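PDB 2Y44: glutamic acid/alanine-rich protein, which probably serves as a coat protein on the surface of the parasite Trypanosoma congolense, to which it contributes an elongated, largely helical ectodomain. Local coordinates for residues A63-A74 with A176-E184; V129-F138 with G156-E167. All coordinates share one frame; numbering follows the deposited sequence.

Contact 1: residues A63-A74 with A176-E184. Unlike the reference sequence in segment 176-184: Tyr178 (reference Ser).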
ATOM      1  N   ALA A  63     -16.728 -26.638  -8.894  1.00 20.08           N
ATOM      2  CA  ALA A  63     -15.403 -26.100  -8.692  1.00 19.39           C
ATOM      3  C   ALA A  63     -15.228 -24.812  -9.500  1.00 17.51           C
ATOM      4  O   ALA A  63     -14.669 -23.855  -8.992  1.00 17.49           O
ATOM      5  CB  ALA A  63     -14.328 -27.137  -9.039  1.00 20.46           C
ATOM      6  N   ALA A  64     -15.705 -24.798 -10.747  1.00 15.76           N
ATOM      7  CA  ALA A  64     -15.592 -23.599 -11.591  1.00 16.66           C
ATOM      8  C   ALA A  64     -16.362 -22.402 -11.038  1.00 16.41           C
ATOM      9  O   ALA A  64     -15.890 -21.259 -11.080  1.00 15.73           O
ATOM     10  CB  ALA A  64     -15.975 -23.901 -13.044  1.00 16.18           C
ATOM     11  N   ALA A  65     -17.532 -22.670 -10.476  1.00 16.45           N
ATOM     12  CA  ALA A  65     -18.311 -21.615  -9.847  1.00 17.58           C
ATOM     13  C   ALA A  65     -17.501 -20.968  -8.721  1.00 17.41           C
ATOM     14  O   ALA A  65     -17.491 -19.736  -8.582  1.00 19.05           O
ATOM     15  CB  ALA A  65     -19.631 -22.199  -9.294  1.00 17.75           C
ATOM     16  N   ARG A  66     -16.859 -21.779  -7.890  1.00 19.42           N
ATOM     17  CA  ARG A  66     -16.001 -21.236  -6.817  1.00 18.90           C
ATOM     18  C   ARG A  66     -14.835 -20.429  -7.337  1.00 18.24           C
ATOM     19  O   ARG A  66     -14.532 -19.349  -6.819  1.00 17.89           O
ATOM     20  CB  ARG A  66     -15.463 -22.348  -5.953  1.00 20.09           C
ATOM     21  CG  ARG A  66     -16.503 -22.913  -5.059  1.00 21.75           C
ATOM     22  CD  ARG A  66     -15.846 -23.664  -3.931  1.00 26.77           C
ATOM     23  NE  ARG A  66     -16.812 -23.862  -2.866  1.00 22.72           N
ATOM     24  CZ  ARG A  66     -16.925 -23.083  -1.790  1.00 27.41           C
ATOM     25  NH1 ARG A  66     -16.089 -22.078  -1.576  1.00 26.30           N
ATOM     26  NH2 ARG A  66     -17.861 -23.347  -0.897  1.00 19.59           N
ATOM     27  N   ALA A  67     -14.199 -20.940  -8.383  1.00 16.50           N
ATOM     28  CA  ALA A  67     -13.020 -20.269  -8.935  1.00 16.91           C
ATOM     29  C   ALA A  67     -13.422 -18.960  -9.567  1.00 13.72           C
ATOM     30  O   ALA A  67     -12.699 -17.989  -9.448  1.00 16.18           O
ATOM     31  CB  ALA A  67     -12.338 -21.154  -9.990  1.00 18.53           C
ATOM     32  N   ALA A  68     -14.547 -18.954 -10.279  1.00 15.12           N
ATOM     33  CA  ALA A  68     -15.076 -17.752 -10.918  1.00 16.50           C
ATOM     34  C   ALA A  68     -15.458 -16.685  -9.901  1.00 15.55           C
ATOM     35  O   ALA A  68     -15.208 -15.501 -10.141  1.00 14.45           O
ATOM     36  CB  ALA A  68     -16.301 -18.071 -11.796  1.00 18.00           C
ATOM     37  N   ALA A  69     -16.145 -17.090  -8.840  1.00 15.39           N
ATOM     38  CA  ALA A  69     -16.513 -16.133  -7.782  1.00 16.76           C
ATOM     39  C   ALA A  69     -15.254 -15.517  -7.150  1.00 16.42           C
ATOM     40  O   ALA A  69     -15.218 -14.304  -6.858  1.00 18.05           O
ATOM     41  CB  ALA A  69     -17.369 -16.849  -6.714  1.00 15.12           C
ATOM     42  N   ALA A  70     -14.211 -16.335  -6.961  1.00 16.41           N
ATOM     43  CA  ALA A  70     -12.966 -15.843  -6.394  1.00 14.83           C
ATOM     44  C   ALA A  70     -12.256 -14.874  -7.312  1.00 14.35           C
ATOM     45  O   ALA A  70     -11.758 -13.872  -6.856  1.00 15.03           O
ATOM     46  CB  ALA A  70     -12.030 -16.994  -5.986  1.00 13.18           C
ATOM     47  N   ALA A  71     -12.261 -15.134  -8.624  1.00 13.74           N
ATOM     48  CA  ALA A  71     -11.668 -14.207  -9.591  1.00 13.09           C
ATOM     49  C   ALA A  71     -12.437 -12.895  -9.638  1.00 15.98           C
ATOM     50  O   ALA A  71     -11.830 -11.832  -9.748  1.00 16.64           O
ATOM     51  CB  ALA A  71     -11.654 -14.866 -10.989  1.00 12.85           C
ATOM     52  N   GLN A  72     -13.758 -12.973  -9.438  1.00 14.71           N
ATOM     53  CA  GLN A  72     -14.583 -11.785  -9.462  1.00 19.42           C
ATOM     54  C   GLN A  72     -14.235 -10.905  -8.259  1.00 16.84           C
ATOM     55  O   GLN A  72     -14.049  -9.695  -8.378  1.00 17.96           O
ATOM     56  CB  GLN A  72     -16.021 -12.249  -9.362  1.00 20.80           C
ATOM     57  CG  GLN A  72     -16.853 -11.791 -10.444  1.00 33.87           C
ATOM     58  CD  GLN A  72     -17.503 -10.508 -10.061  1.00 38.59           C
ATOM     59  OE1 GLN A  72     -16.818  -9.523  -9.776  1.00 47.89           O
ATOM     60  NE2 GLN A  72     -18.835 -10.503 -10.020  1.00 40.27           N
ATOM     61  N   ARG A  73     -14.094 -11.539  -7.118  1.00 15.86           N
ATOM     62  CA  ARG A  73     -13.680 -10.827  -5.909  1.00 16.07           C
ATOM     63  C   ARG A  73     -12.301 -10.152  -6.098  1.00 16.20           C
ATOM     64  O   ARG A  73     -12.076  -9.011  -5.692  1.00 16.43           O
ATOM     65  CB  ARG A  73     -13.675 -11.766  -4.696  1.00 18.39           C
ATOM     66  CG  ARG A  73     -15.083 -12.218  -4.233  1.00 19.60           C
ATOM     67  CD  ARG A  73     -15.017 -12.861  -2.843  1.00 22.84           C
ATOM     68  NE  ARG A  73     -14.261 -14.114  -2.870  1.00 22.35           N
ATOM     69  CZ  ARG A  73     -14.777 -15.293  -3.225  1.00 19.86           C
ATOM     70  NH1 ARG A  73     -16.040 -15.377  -3.642  1.00 20.72           N
ATOM     71  NH2 ARG A  73     -13.999 -16.361  -3.288  1.00 28.17           N
ATOM     72  N   ALA A  74     -11.379 -10.880  -6.698  1.00 16.45           N
ATOM     73  CA  ALA A  74     -10.060 -10.324  -7.000  1.00 15.84           C
ATOM     74  C   ALA A  74     -10.176  -9.116  -7.892  1.00 17.81           C
ATOM     75  O   ALA A  74      -9.503  -8.113  -7.631  1.00 18.58           O
ATOM     76  CB  ALA A  74      -9.098 -11.408  -7.636  1.00 15.73           C
ATOM     77  N   ALA A 176      -8.158 -14.053  -2.462  1.00 14.06           N
ATOM     78  CA  ALA A 176      -9.022 -14.383  -3.576  1.00 16.60           C
ATOM     79  C   ALA A 176      -8.280 -15.281  -4.571  1.00 15.61           C
ATOM     80  O   ALA A 176      -8.829 -16.267  -5.024  1.00 14.49           O
ATOM     81  CB  ALA A 176      -9.531 -13.106  -4.266  1.00 16.07           C
ATOM     82  N   LYS A 177      -7.067 -14.893  -4.953  1.00 17.76           N
ATOM     83  CA  LYS A 177      -6.177 -15.800  -5.735  1.00 16.66           C
ATOM     84  C   LYS A 177      -6.001 -17.182  -5.109  1.00 16.76           C
ATOM     85  O   LYS A 177      -6.131 -18.202  -5.805  1.00 18.40           O
ATOM     86  CB  LYS A 177      -4.823 -15.148  -6.017  1.00 16.97           C
ATOM     87  CG  LYS A 177      -3.698 -16.102  -6.450  1.00 22.05           C
ATOM     88  CD  LYS A 177      -2.382 -15.333  -6.537  1.00 28.17           C
ATOM     89  CE  LYS A 177      -1.797 -14.997  -5.151  1.00 35.68           C
ATOM     90  NZ  LYS A 177      -0.932 -13.771  -5.197  1.00 37.66           N
ATOM     91  N   TYR A 178      -5.778 -17.229  -3.789  1.00 16.46           N
ATOM     92  CA  TYR A 178      -5.575 -18.495  -3.106  1.00 16.71           C
ATOM     93  C   TYR A 178      -6.831 -19.395  -3.173  1.00 16.81           C
ATOM     94  O   TYR A 178      -6.742 -20.583  -3.476  1.00 17.41           O
ATOM     95  CB  TYR A 178      -5.152 -18.224  -1.663  1.00 14.24           C
ATOM     96  CG  TYR A 178      -4.857 -19.476  -0.864  1.00 16.14           C
ATOM     97  CD1 TYR A 178      -3.701 -20.222  -1.107  1.00 24.27           C
ATOM     98  CD2 TYR A 178      -5.780 -19.965   0.055  1.00 15.66           C
ATOM     99  CE1 TYR A 178      -3.437 -21.381  -0.384  1.00 22.98           C
ATOM    100  CE2 TYR A 178      -5.507 -21.099   0.815  1.00 20.89           C
ATOM    101  CZ  TYR A 178      -4.351 -21.808   0.574  1.00 21.26           C
ATOM    102  OH  TYR A 178      -4.120 -22.983   1.275  1.00 24.56           O
ATOM    103  N   GLU A 179      -8.002 -18.828  -2.935  1.00 16.52           N
ATOM    104  CA  GLU A 179      -9.237 -19.613  -3.108  1.00 16.18           C
ATOM    105  C   GLU A 179      -9.471 -20.064  -4.545  1.00 15.18           C
ATOM    106  O   GLU A 179      -9.935 -21.202  -4.780  1.00 17.05           O
ATOM    107  CB  GLU A 179     -10.438 -18.810  -2.666  1.00 17.67           C
ATOM    108  CG  GLU A 179     -10.557 -18.639  -1.155  1.00 19.91           C
ATOM    109  CD  GLU A 179     -11.909 -18.063  -0.789  1.00 25.68           C
ATOM    110  OE1 GLU A 179     -12.901 -18.830  -0.683  1.00 30.95           O
ATOM    111  OE2 GLU A 179     -11.986 -16.831  -0.685  1.00 29.57           O
ATOM    112  N   ALA A 180      -9.120 -19.199  -5.506  1.00 13.85           N
ATOM    113  CA  ALA A 180      -9.349 -19.520  -6.936  1.00 17.27           C
ATOM    114  C   ALA A 180      -8.512 -20.734  -7.323  1.00 18.88           C
ATOM    115  O   ALA A 180      -9.015 -21.708  -7.906  1.00 18.12           O
ATOM    116  CB  ALA A 180      -8.978 -18.335  -7.817  1.00 15.17           C
ATOM    117  N   GLU A 181      -7.254 -20.715  -6.885  1.00 19.66           N
ATOM    118  CA  GLU A 181      -6.344 -21.808  -7.173  1.00 21.12           C
ATOM    119  C   GLU A 181      -6.740 -23.092  -6.401  1.00 21.59           C
ATOM    120  O   GLU A 181      -6.726 -24.192  -6.974  1.00 21.68           O
ATOM    121  CB  GLU A 181      -4.907 -21.363  -6.925  1.00 21.04           C
ATOM    122  CG  GLU A 181      -4.385 -20.378  -8.042  1.00 27.88           C
ATOM    123  CD  GLU A 181      -3.029 -19.748  -7.685  1.00 33.96           C
ATOM    124  OE1 GLU A 181      -2.915 -19.398  -6.486  1.00 35.44           O
ATOM    125  OE2 GLU A 181      -2.079 -19.639  -8.558  1.00 27.60           O
ATOM    126  N   LYS A 182      -7.229 -22.944  -5.177  1.00 20.46           N
ATOM    127  CA  LYS A 182      -7.648 -24.114  -4.403  1.00 21.63           C
ATOM    128  C   LYS A 182      -8.884 -24.757  -5.005  1.00 24.71           C
ATOM    129  O   LYS A 182      -9.048 -25.985  -4.939  1.00 26.00           O
ATOM    130  CB  LYS A 182      -7.875 -23.787  -2.914  1.00 21.07           C
ATOM    131  CG  LYS A 182      -6.573 -23.644  -2.120  1.00 23.30           C
ATOM    132  CD  LYS A 182      -5.780 -24.946  -2.133  1.00 28.08           C
ATOM    133  CE  LYS A 182      -4.567 -24.865  -1.242  1.00 32.88           C
ATOM    134  NZ  LYS A 182      -4.324 -26.161  -0.547  1.00 38.61           N
ATOM    135  N   ALA A 183      -9.729 -23.944  -5.636  1.00 24.51           N
ATOM    136  CA  ALA A 183     -10.974 -24.461  -6.205  1.00 27.67           C
ATOM    137  C   ALA A 183     -10.635 -25.296  -7.427  1.00 29.90           C
ATOM    138  O   ALA A 183     -11.203 -26.362  -7.620  1.00 29.29           O
ATOM    139  CB  ALA A 183     -11.906 -23.333  -6.599  1.00 26.59           C
ATOM    140  N   GLU A 184      -9.634 -24.841  -8.181  1.00 31.88           N
ATOM    141  CA  GLU A 184      -9.277 -25.450  -9.446  1.00 35.20           C
ATOM    142  C   GLU A 184      -8.184 -26.501  -9.222  1.00 35.60           C
ATOM    143  O   GLU A 184      -8.441 -27.709  -9.221  1.00 38.65           O
ATOM    144  CB  GLU A 184      -8.768 -24.357 -10.394  1.00 36.28           C
ATOM    145  CG  GLU A 184      -8.970 -24.654 -11.841  1.00 39.64           C
ATOM    146  CD  GLU A 184      -8.042 -25.723 -12.340  1.00 48.22           C
ATOM    147  OE1 GLU A 184      -6.816 -25.463 -12.333  1.00 51.07           O
ATOM    148  OE2 GLU A 184      -8.533 -26.814 -12.728  1.00 48.73           O
TER
HETATM  149  O   HOH W   1     -13.853 -20.608  -2.478  1.00 29.18           O
HETATM  150  O   HOH W   2     -14.339 -20.735   0.688  1.00 31.12           O
HETATM  151  O   HOH W   3     -11.569 -14.438  -1.482  1.00 25.42           O

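Contact 2: residues V129-F138 with G156-E167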
ATOM      1  N   VAL A 129       8.080   1.058   3.067  1.00 29.41           N
ATOM      2  CA  VAL A 129       7.238   1.805   4.001  1.00 26.47           C
ATOM      3  C   VAL A 129       5.968   0.982   4.230  1.00 24.81           C
ATOM      4  O   VAL A 129       5.416   0.402   3.287  1.00 23.15           O
ATOM      5  CB  VAL A 129       6.890   3.223   3.427  1.00 26.80           C
ATOM      6  CG1 VAL A 129       6.389   3.086   2.007  1.00 29.44           C
ATOM      7  CG2 VAL A 129       5.843   3.939   4.263  1.00 26.11           C
ATOM      8  N   THR A 130       5.574   0.847   5.493  1.00 20.19           N
ATOM      9  CA  THR A 130       4.339   0.178   5.847  1.00 19.81           C
ATOM     10  C   THR A 130       3.499   1.084   6.742  1.00 19.23           C
ATOM     11  O   THR A 130       3.971   2.109   7.241  1.00 20.38           O
ATOM     12  CB  THR A 130       4.628  -1.104   6.619  1.00 20.56           C
ATOM     13  OG1 THR A 130       5.343  -0.779   7.812  1.00 19.24           O
ATOM     14  CG2 THR A 130       5.503  -2.065   5.797  1.00 23.34           C
ATOM     15  N   SER A 131       2.251   0.719   6.970  1.00 18.15           N
ATOM     16  CA  SER A 131       1.466   1.522   7.901  1.00 18.89           C
ATOM     17  C   SER A 131       2.165   1.575   9.265  1.00 16.27           C
ATOM     18  O   SER A 131       2.077   2.570   9.986  1.00 18.06           O
ATOM     19  CB  SER A 131       0.046   0.968   8.014  1.00 18.55           C
ATOM     20  OG  SER A 131       0.115  -0.387   8.458  1.00 19.39           O
ATOM     21  N   LYS A 132       2.847   0.503   9.644  1.00 17.08           N
ATOM     22  CA  LYS A 132       3.577   0.490  10.926  1.00 17.75           C
ATOM     23  C   LYS A 132       4.796   1.438  10.922  1.00 17.39           C
ATOM     24  O   LYS A 132       4.987   2.200  11.854  1.00 16.67           O
ATOM     25  CB  LYS A 132       4.068  -0.925  11.263  1.00 18.07           C
ATOM     26  CG  LYS A 132       4.712  -0.997  12.639  1.00 26.25           C
ATOM     27  CD  LYS A 132       5.604  -2.225  12.806  1.00 36.59           C
ATOM     28  CE  LYS A 132       4.869  -3.355  13.505  1.00 41.16           C
ATOM     29  NZ  LYS A 132       5.659  -4.621  13.449  1.00 44.65           N
ATOM     30  N   SER A 133       5.633   1.380   9.889  1.00 17.01           N
ATOM     31  CA  SER A 133       6.841   2.261   9.870  1.00 15.38           C
ATOM     32  C   SER A 133       6.462   3.749   9.774  1.00 14.48           C
ATOM     33  O   SER A 133       7.077   4.617  10.413  1.00 14.61           O
ATOM     34  CB  SER A 133       7.794   1.906   8.733  1.00 15.66           C
ATOM     35  OG  SER A 133       7.188   2.160   7.469  1.00 19.00           O
ATOM     36  N   LEU A 134       5.406   4.012   9.023  1.00 14.92           N
ATOM     37  CA  LEU A 134       4.863   5.363   8.879  1.00 15.37           C
ATOM     38  C   LEU A 134       4.261   5.850  10.210  1.00 15.43           C
ATOM     39  O   LEU A 134       4.621   6.924  10.690  1.00 16.63           O
ATOM     40  CB  LEU A 134       3.823   5.334   7.773  1.00 17.14           C
ATOM     41  CG  LEU A 134       2.974   6.535   7.470  1.00 23.12           C
ATOM     42  CD1 LEU A 134       3.951   7.594   6.955  1.00 20.16           C
ATOM     43  CD2 LEU A 134       1.960   6.124   6.350  1.00 22.82           C
ATOM     44  N   GLU A 135       3.474   5.004  10.887  1.00 16.12           N
ATOM     45  CA  GLU A 135       2.948   5.410  12.199  1.00 16.03           C
ATOM     46  C   GLU A 135       4.071   5.683  13.201  1.00 15.89           C
ATOM     47  O   GLU A 135       4.008   6.627  14.001  1.00 16.16           O
ATOM     48  CB  GLU A 135       2.003   4.330  12.746  1.00 16.21           C
ATOM     49  CG  GLU A 135       1.324   4.729  14.045  1.00 19.76           C
ATOM     50  CD  GLU A 135       0.189   3.774  14.392  1.00 33.72           C
ATOM     51  OE1 GLU A 135       0.469   2.597  14.708  1.00 35.96           O
ATOM     52  OE2 GLU A 135      -0.979   4.191  14.320  1.00 36.62           O
ATOM     53  N   SER A 136       5.085   4.821  13.220  1.00 14.84           N
ATOM     54  CA  SER A 136       6.174   5.000  14.152  1.00 16.52           C
ATOM     55  C   SER A 136       6.889   6.328  13.927  1.00 16.37           C
ATOM     56  O   SER A 136       7.189   7.057  14.894  1.00 14.98           O
ATOM     57  CB  SER A 136       7.159   3.858  14.001  1.00 18.65           C
ATOM     58  OG  SER A 136       6.532   2.659  14.456  1.00 24.24           O
ATOM     59  N   ALA A 137       7.099   6.657  12.654  1.00 13.51           N
ATOM     60  CA  ALA A 137       7.803   7.892  12.295  1.00 14.56           C
ATOM     61  C   ALA A 137       7.017   9.116  12.806  1.00 13.48           C
ATOM     62  O   ALA A 137       7.602  10.055  13.351  1.00 13.89           O
ATOM     63  CB  ALA A 137       8.022   7.979  10.758  1.00 13.58           C
ATOM     64  N   PHE A 138       5.707   9.114  12.626  1.00 14.37           N
ATOM     65  CA  PHE A 138       4.922  10.251  13.112  1.00 13.50           C
ATOM     66  C   PHE A 138       4.882  10.282  14.633  1.00 14.72           C
ATOM     67  O   PHE A 138       4.919  11.361  15.211  1.00 16.52           O
ATOM     68  CB  PHE A 138       3.497  10.223  12.538  1.00 14.19           C
ATOM     69  CG  PHE A 138       3.391  10.867  11.183  1.00 15.57           C
ATOM     70  CD1 PHE A 138       3.134  12.219  11.078  1.00 13.21           C
ATOM     71  CD2 PHE A 138       3.568  10.125  10.039  1.00 14.24           C
ATOM     72  CE1 PHE A 138       3.071  12.860   9.844  1.00 12.28           C
ATOM     73  CE2 PHE A 138       3.480  10.757   8.777  1.00 12.77           C
ATOM     74  CZ  PHE A 138       3.221  12.110   8.694  1.00 15.01           C
ATOM     75  N   GLY A 156      -0.553  12.305  10.591  1.00 20.17           N
ATOM     76  CA  GLY A 156      -0.017  11.022  10.184  1.00 17.61           C
ATOM     77  C   GLY A 156      -1.093   9.974  10.038  1.00 20.07           C
ATOM     78  O   GLY A 156      -0.986   9.090   9.192  1.00 17.92           O
ATOM     79  N   ALA A 157      -2.138  10.077  10.863  1.00 18.00           N
ATOM     80  CA  ALA A 157      -3.160   9.028  10.895  1.00 18.85           C
ATOM     81  C   ALA A 157      -3.858   8.876   9.535  1.00 17.95           C
ATOM     82  O   ALA A 157      -4.302   7.797   9.191  1.00 18.60           O
ATOM     83  CB  ALA A 157      -4.165   9.305  11.976  1.00 21.16           C
ATOM     84  N   VAL A 158      -3.997   9.984   8.801  1.00 16.68           N
ATOM     85  CA  VAL A 158      -4.552   9.969   7.458  1.00 16.00           C
ATOM     86  C   VAL A 158      -3.784   8.986   6.556  1.00 15.73           C
ATOM     87  O   VAL A 158      -4.386   8.175   5.840  1.00 17.39           O
ATOM     88  CB  VAL A 158      -4.473  11.393   6.823  1.00 14.18           C
ATOM     89  CG1 VAL A 158      -4.862  11.327   5.330  1.00 18.21           C
ATOM     90  CG2 VAL A 158      -5.424  12.345   7.559  1.00 22.91           C
ATOM     91  N   PHE A 159      -2.452   9.031   6.650  1.00 13.72           N
ATOM     92  CA  PHE A 159      -1.605   8.291   5.716  1.00 12.70           C
ATOM     93  C   PHE A 159      -1.544   6.869   6.231  1.00 12.76           C
ATOM     94  O   PHE A 159      -1.496   5.918   5.454  1.00 15.66           O
ATOM     95  CB  PHE A 159      -0.213   8.937   5.603  1.00 14.61           C
ATOM     96  CG  PHE A 159      -0.261  10.392   5.292  1.00 12.82           C
ATOM     97  CD1 PHE A 159      -1.012  10.857   4.211  1.00 21.68           C
ATOM     98  CD2 PHE A 159       0.463  11.308   6.055  1.00 13.45           C
ATOM     99  CE1 PHE A 159      -1.088  12.224   3.938  1.00 24.83           C
ATOM    100  CE2 PHE A 159       0.414  12.670   5.760  1.00 20.24           C
ATOM    101  CZ  PHE A 159      -0.350  13.124   4.718  1.00 22.03           C
ATOM    102  N   VAL A 160      -1.590   6.716   7.547  1.00 13.07           N
ATOM    103  CA  VAL A 160      -1.549   5.394   8.141  1.00 14.00           C
ATOM    104  C   VAL A 160      -2.817   4.645   7.715  1.00 14.97           C
ATOM    105  O   VAL A 160      -2.731   3.501   7.227  1.00 17.11           O
ATOM    106  CB  VAL A 160      -1.441   5.477   9.688  1.00 14.99           C
ATOM    107  CG1 VAL A 160      -1.733   4.078  10.315  1.00 15.28           C
ATOM    108  CG2 VAL A 160      -0.046   5.978  10.078  1.00 13.76           C
ATOM    109  N   LYS A 161      -3.951   5.338   7.755  1.00 15.38           N
ATOM    110  CA  LYS A 161      -5.223   4.762   7.317  1.00 16.97           C
ATOM    111  C   LYS A 161      -5.154   4.397   5.852  1.00 14.63           C
ATOM    112  O   LYS A 161      -5.573   3.303   5.461  1.00 14.85           O
ATOM    113  CB  LYS A 161      -6.357   5.765   7.542  1.00 16.30           C
ATOM    114  CG  LYS A 161      -7.752   5.183   7.240  1.00 24.39           C
ATOM    115  CD  LYS A 161      -8.860   5.771   8.122  1.00 34.24           C
ATOM    116  CE  LYS A 161     -10.221   5.711   7.419  1.00 41.11           C
ATOM    117  NZ  LYS A 161     -10.283   4.555   6.470  1.00 43.69           N
ATOM    118  N   GLY A 162      -4.602   5.298   5.035  1.00 14.67           N
ATOM    119  CA  GLY A 162      -4.636   5.029   3.585  1.00 14.82           C
ATOM    120  C   GLY A 162      -3.730   3.866   3.230  1.00 16.40           C
ATOM    121  O   GLY A 162      -4.056   3.028   2.340  1.00 15.41           O
ATOM    122  N   LEU A 163      -2.588   3.788   3.913  1.00 16.75           N
ATOM    123  CA  LEU A 163      -1.662   2.675   3.682  1.00 19.12           C
ATOM    124  C   LEU A 163      -2.223   1.348   4.209  1.00 19.91           C
ATOM    125  O   LEU A 163      -2.098   0.322   3.543  1.00 17.59           O
ATOM    126  CB  LEU A 163      -0.265   2.956   4.270  1.00 21.91           C
ATOM    127  CG  LEU A 163       0.911   2.098   3.765  1.00 27.86           C
ATOM    128  CD1 LEU A 163       0.892   1.978   2.257  1.00 25.01           C
ATOM    129  CD2 LEU A 163       2.261   2.658   4.200  1.00 31.24           C
ATOM    130  N   LYS A 164      -2.865   1.371   5.381  1.00 19.93           N
ATOM    131  CA  LYS A 164      -3.562   0.168   5.868  1.00 19.77           C
ATOM    132  C   LYS A 164      -4.603  -0.346   4.845  1.00 19.81           C
ATOM    133  O   LYS A 164      -4.794  -1.575   4.693  1.00 18.63           O
ATOM    134  CB  LYS A 164      -4.274   0.443   7.201  1.00 19.15           C
ATOM    135  CG  LYS A 164      -3.326   0.457   8.389  1.00 24.49           C
ATOM    136  CD  LYS A 164      -4.095   0.696   9.662  1.00 27.82           C
ATOM    137  CE  LYS A 164      -3.213   0.441  10.883  1.00 31.93           C
ATOM    138  NZ  LYS A 164      -3.859   0.895  12.149  1.00 33.04           N
ATOM    139  N   SER A 165      -5.300   0.581   4.196  1.00 15.16           N
ATOM    140  CA  SER A 165      -6.305   0.200   3.165  1.00 17.53           C
ATOM    141  C   SER A 165      -5.615  -0.569   2.077  1.00 16.28           C
ATOM    142  O   SER A 165      -6.145  -1.576   1.609  1.00 17.04           O
ATOM    143  CB  SER A 165      -7.035   1.395   2.556  1.00 18.31           C
ATOM    144  OG  SER A 165      -7.937   1.967   3.480  1.00 24.89           O
ATOM    145  N   LEU A 166      -4.462  -0.058   1.610  1.00 14.39           N
ATOM    146  CA  LEU A 166      -3.787  -0.732   0.483  1.00 14.32           C
ATOM    147  C   LEU A 166      -3.228  -2.074   0.941  1.00 15.18           C
ATOM    148  O   LEU A 166      -3.258  -3.062   0.200  1.00 15.17           O
ATOM    149  CB  LEU A 166      -2.624   0.129  -0.034  1.00 15.44           C
ATOM    150  CG  LEU A 166      -3.105   1.269  -0.908  1.00 16.53           C
ATOM    151  CD1 LEU A 166      -2.017   2.351  -1.002  1.00 17.76           C
ATOM    152  CD2 LEU A 166      -3.510   0.710  -2.308  1.00 17.44           C
ATOM    153  N   GLU A 167      -2.784  -2.135   2.198  1.00 15.70           N
ATOM    154  CA  GLU A 167      -2.276  -3.401   2.766  1.00 17.48           C
ATOM    155  C   GLU A 167      -3.415  -4.398   2.863  1.00 16.02           C
ATOM    156  O   GLU A 167      -3.231  -5.568   2.545  1.00 18.64           O
ATOM    157  CB  GLU A 167      -1.620  -3.188   4.143  1.00 19.66           C
ATOM    158  CG  GLU A 167      -0.246  -2.525   4.058  1.00 17.06           C
ATOM    159  CD  GLU A 167       0.169  -1.856   5.367  1.00 19.62           C
ATOM    160  OE1 GLU A 167      -0.623  -1.875   6.340  1.00 18.02           O
ATOM    161  OE2 GLU A 167       1.290  -1.303   5.398  1.00 19.90           O
TER
HETATM  162  O   HOH W   4       2.732  -1.357   2.928  1.00 25.48           O

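Contact 1: residues A63-A74 with A176-E184
Ala183 and Ala176 lie one near each end of an alanine-lined interface in which segment 63-74 of helix 57-107 and residues 176-183 of helix 149-183 run antiparallel (164°), their axes approaching to 7.9 Å. The methyl of Ala183 points at the opposite helix and sits over its backbone, with CB 3.7 Å from the carbonyl O of Ala63, the amide N of Ala67 beside it and CB of Arg66 a close neighbour. Ala176 makes the equivalent contact about two turns away, where its CB lies 3.5 Å from the carbonyl O of Ala70 and meets the methyl of Ala74. Between them, CB of Ala70 and CB of Ala180 touch at 3.8 Å. With nothing larger than a methyl on these positions, the backbones come close, as in an Alacoil, and the CA atoms of Ala67 and Ala180 are 4.2 Å apart.

Along one flank the partner is Glu179. Its CG stands beside the backbone N (chi1 -73°) and the chain extends from there, bringing the carboxylate to Arg73. NH2 of Arg73 reaches OE2 of Glu179 at 3.3 Å in a salt bridge whose hydrogen bond is bent and weak. A water completes this link, accepting from Arg73 NE and donating to OE2, while two others join OE1 of Glu179 to NH1 of Arg66, one of them weakly held on the arginine side.

Helix 18-53 packs beside both segments, touching Ala64 through Val47 and Glu184 through Ala43, and Lys177 hydrogen-bonds to Ser32 on that helix.

Contact 2: residues V129-F138 with G156-E167
Ser131 sits as a knob in a hole formed by Val160, Leu163, Lys164 and Glu167, and the Glu167 carboxylate grips it with two bonds. OE2 takes the backbone N-H of Ser131 at 2.7 Å. This bond, nearly straight (167°), arrives on the syn side, a little out of the carboxylate plane. OE1 accepts from Ser131 OG, also at 2.7 Å, through its syn lone pair. OG is placed for this by a chi1 of 59°, which sets it between the backbone N and the carbonyl carbon. A water also bridges OE2 to the carbonyl O of Val129.

This grip lies at the start of helix 131-144, where Thr130 is the N-cap and forms a capping box with Ser133; the negative carboxylate beside that N-terminus probably interacts favourably with the helix dipole. The helix runs antiparallel to helix 149-183 as the two arms of a helical hairpin. Further along, Leu134 and Val160 lie alongside, pointing opposite ways, with Leu134 CG 4.0 Å from Val160 CG2. Leu134 CD2 rests 3.6 Å from Phe159 CB.

At the far end the Phe138 ring lies flat over Gly156, whose CA stands 3.4 Å from the ring centroid and 6° off its normal, a CH-pi contact. Phe138 CZ lies at the edge of the Phe159 ring, 3.9 Å from Phe159 CD2, the side chains roughly perpendicular but the ring planes midway between parallel and perpendicular. Helix 2-16 meets both phenylalanines, through Val11 and Leu15.

Helix 149-183 is common to both contacts: contact 2 uses its earlier part, residues 156-167, and contact 1 its final turns, residues 176-183, with Glu184 following. The centres lie about 30 Å apart and the nearest atoms about 11 Å, so the two do not touch. In sequence, both segments of contact 2 fall between those of contact 1. Contact 2 pairs this helix with the short helix 131-144, whereas contact 1 pairs it with the long helix 57-107; the centre of contact 2 lies about 9 Å, and that of contact 1 about 23 Å, from the centre of the chain. Both pairings are antiparallel, and helix 18-53 adjoins each of them, consistent with one continuous elongated bundle.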